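Local coordinates for protein acetone carboxylase alpha subunit (Xanthobacter autotrophicus Py2, PDB 5M45) that forms the alpha subunit of acetone carboxylase, a large protein of the hydantoinase B/oxoprolinase family, at residues A[26-31]-A[118-123]. Numbering follows the deposited sequence.
Sequences EHRDRL and AIKYMI. With AE4 (3,6,9,12,15-pentaoxaheptadecan-1-ol), chain P.
Arg28 of helix 24-38 reaches over to Lys120 and Ile123 of helix 111-124, a helix-to-helix contact carried by side chains in this hydantoinase B/oxoprolinase family protein. Helix 111-124 also packs, through Ile119 and Met122, on strand 165-175. Arg28 starts with CB, which lies 4.2 Å from CG2 of Ile123. Its CG stands anti to the backbone N (chi1 180°), and the chain runs extended to NE, toward Lys120. CD and NE then meet the lysine stem, with Arg28 NE 3.7 Å from Lys120 CG. CZ and NH2 pass beside Lys120 CD. CB of Lys120 lies over one face of the guanidinium, and the two side chains cross at about a right angle. No direct hydrogen bond joins residues 26-31 to residues 118-123. Instead, one water sits in the guanidinium plane, at its edge, 3.0 Å from Arg28 NH2, and also accepts from Lys120 NZ. The two charged ends stay 5.0 Å apart, NH2 of Arg28 to NZ of Lys120. Asp100 forms a salt bridge with this lysine and probably eases their repulsion. Lys120 lines the pocket of the bound 3,6,9,12,15-pentaoxaheptadecan-1-ol. The shared water donates to ligand O13, and Lys120 NZ donates to ligand O19 at 2.9 Å.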
loop_
_atom_site.group_PDB
_atom_site.type_symbol
_atom_site.label_atom_id
_atom_site.label_comp_id
_atom_site.label_asym_id
_atom_site.label_seq_id
_atom_site.Cartn_x
_atom_site.Cartn_y
_atom_site.Cartn_z
ATOM N N GLU A 26 12.580 15.434 26.023
ATOM C CA GLU A 26 13.351 16.252 26.984
ATOM C C GLU A 26 14.831 15.853 26.969
ATOM O O GLU A 26 15.719 16.734 26.930
ATOM C CB GLU A 26 12.794 16.136 28.412
ATOM C CG GLU A 26 11.522 16.956 28.653
ATOM C CD GLU A 26 10.773 16.587 29.932
ATOM O OE1 GLU A 26 11.187 15.607 30.618
ATOM O OE2 GLU A 26 9.764 17.299 30.215
ATOM N N HIS A 27 15.077 14.536 26.972
ATOM C CA HIS A 27 16.410 13.964 26.977
ATOM C C HIS A 27 17.203 14.354 25.706
ATOM O O HIS A 27 18.293 14.921 25.777
ATOM C CB HIS A 27 16.288 12.436 27.118
ATOM C CG HIS A 27 17.595 11.707 27.261
ATOM N ND1 HIS A 27 18.385 11.806 28.393
ATOM C CD2 HIS A 27 18.224 10.827 26.448
ATOM C CE1 HIS A 27 19.437 11.021 28.264
ATOM N NE2 HIS A 27 19.366 10.421 27.092
ATOM N N ARG A 28 16.638 14.058 24.547
ATOM C CA ARG A 28 17.284 14.416 23.277
ATOM C C ARG A 28 17.494 15.934 23.135
ATOM O O ARG A 28 18.572 16.363 22.759
ATOM C CB ARG A 28 16.528 13.862 22.067
ATOM C CG ARG A 28 17.210 14.243 20.757
ATOM C CD ARG A 28 16.750 13.492 19.547
ATOM N NE ARG A 28 17.523 13.911 18.374
ATOM C CZ ARG A 28 17.183 14.879 17.516
ATOM N NH1 ARG A 28 16.043 15.562 17.647
ATOM N NH2 ARG A 28 17.993 15.174 16.507
ATOM N N ASP A 29 16.480 16.743 23.449
ATOM C CA ASP A 29 16.617 18.206 23.322
ATOM C C ASP A 29 17.783 18.772 24.178
ATOM O O ASP A 29 18.506 19.674 23.713
ATOM C CB ASP A 29 15.304 18.938 23.634
ATOM C CG ASP A 29 14.221 18.757 22.543
ATOM O OD1 ASP A 29 14.459 18.209 21.444
ATOM O OD2 ASP A 29 13.069 19.151 22.796
ATOM N N ARG A 30 17.959 18.241 25.400
ATOM C CA ARG A 30 19.051 18.646 26.307
ATOM C C ARG A 30 20.400 18.310 25.670
ATOM O O ARG A 30 21.302 19.143 25.623
ATOM C CB ARG A 30 18.913 17.975 27.703
ATOM C CG ARG A 30 20.118 18.185 28.620
ATOM C CD ARG A 30 19.903 17.738 30.065
ATOM N NE ARG A 30 19.679 16.282 30.146
ATOM C CZ ARG A 30 20.626 15.340 30.224
ATOM N NH1 ARG A 30 21.897 15.625 30.196
ATOM N NH2 ARG A 30 20.287 14.053 30.368
ATOM N N LEU A 31 20.517 17.105 25.140
ATOM C CA LEU A 31 21.754 16.670 24.484
ATOM C C LEU A 31 22.090 17.450 23.203
ATOM O O LEU A 31 23.260 17.786 22.970
ATOM C CB LEU A 31 21.716 15.170 24.210
ATOM C CG LEU A 31 21.525 14.253 25.428
ATOM C CD1 LEU A 31 21.523 12.790 24.955
ATOM C CD2 LEU A 31 22.581 14.442 26.474
ATOM N N ALA A 118 14.664 7.154 12.296
ATOM C CA ALA A 118 13.320 6.647 12.604
ATOM C C ALA A 118 13.027 6.719 14.118
ATOM O O ALA A 118 11.926 7.124 14.518
ATOM C CB ALA A 118 13.111 5.231 12.095
ATOM N N ILE A 119 13.998 6.332 14.937
ATOM C CA ILE A 119 13.870 6.483 16.392
ATOM C C ILE A 119 13.646 7.985 16.751
ATOM O O ILE A 119 12.754 8.310 17.538
ATOM C CB ILE A 119 15.107 5.926 17.125
ATOM C CG1 ILE A 119 15.156 4.402 17.035
ATOM C CG2 ILE A 119 15.103 6.330 18.604
ATOM C CD1 ILE A 119 16.529 3.782 17.261
ATOM N N LYS A 120 14.419 8.880 16.129
ATOM C CA LYS A 120 14.275 10.306 16.419
ATOM C C LYS A 120 12.893 10.867 15.979
ATOM O O LYS A 120 12.344 11.762 16.642
ATOM C CB LYS A 120 15.444 11.106 15.818
ATOM C CG LYS A 120 16.778 10.793 16.485
ATOM C CD LYS A 120 17.998 11.208 15.660
ATOM C CE LYS A 120 19.261 10.573 16.210
ATOM N NZ LYS A 120 20.479 10.964 15.481
ATOM N N TYR A 121 12.326 10.342 14.886
ATOM C CA TYR A 121 10.958 10.688 14.497
ATOM C C TYR A 121 9.937 10.310 15.616
ATOM O O TYR A 121 9.027 11.089 15.939
ATOM C CB TYR A 121 10.568 10.031 13.158
ATOM C CG TYR A 121 9.212 10.464 12.619
ATOM C CD1 TYR A 121 9.089 11.622 11.849
ATOM C CD2 TYR A 121 8.055 9.746 12.895
ATOM C CE1 TYR A 121 7.856 12.027 11.347
ATOM C CE2 TYR A 121 6.805 10.141 12.388
ATOM C CZ TYR A 121 6.707 11.280 11.624
ATOM O OH TYR A 121 5.509 11.703 11.139
ATOM N N MET A 122 10.071 9.113 16.166
ATOM C CA MET A 122 9.244 8.687 17.319
ATOM C C MET A 122 9.412 9.601 18.524
ATOM O O MET A 122 8.428 9.976 19.189
ATOM C CB MET A 122 9.503 7.203 17.702
ATOM C CG MET A 122 9.115 6.189 16.606
ATOM S SD MET A 122 9.084 4.455 17.120
ATOM C CE MET A 122 10.790 3.979 17.013
ATOM N N ILE A 123 10.642 9.980 18.800
ATOM C CA ILE A 123 10.952 10.908 19.905
ATOM C C ILE A 123 10.230 12.247 19.684
ATOM O O ILE A 123 9.482 12.719 20.539
ATOM C CB ILE A 123 12.481 11.108 20.047
ATOM C CG1 ILE A 123 13.129 9.793 20.483
ATOM C CG2 ILE A 123 12.781 12.225 21.056
ATOM C CD1 ILE A 123 14.638 9.813 20.601
HETATM C C2 AE4 P . 25.406 23.712 13.231
HETATM C C3 AE4 P . 24.303 23.179 14.144
HETATM O O4 AE4 P . 24.824 22.110 14.941
HETATM C C5 AE4 P . 24.082 21.805 16.133
HETATM C C6 AE4 P . 24.246 20.328 16.507
HETATM O O7 AE4 P . 23.046 19.567 16.293
HETATM C C8 AE4 P . 22.763 19.354 14.901
HETATM C C9 AE4 P . 21.441 18.619 14.766
HETATM C C11 AE4 P . 21.857 16.717 13.350
HETATM O O10 AE4 P . 21.697 17.217 14.674
HETATM C C12 AE4 P . 23.066 15.798 13.313
HETATM O O13 AE4 P . 22.701 14.471 13.696
HETATM C C14 AE4 P . 23.578 13.498 13.144
HETATM C C15 AE4 P . 23.273 12.127 13.738
HETATM O O16 AE4 P . 22.046 11.659 13.179
HETATM C C17 AE4 P . 22.198 10.748 12.097
HETATM C C18 AE4 P . 20.815 10.209 11.752
HETATM O O19 AE4 P . 20.230 9.583 12.917
HETATM O O HOH W 1 20.661 14.129 15.791
#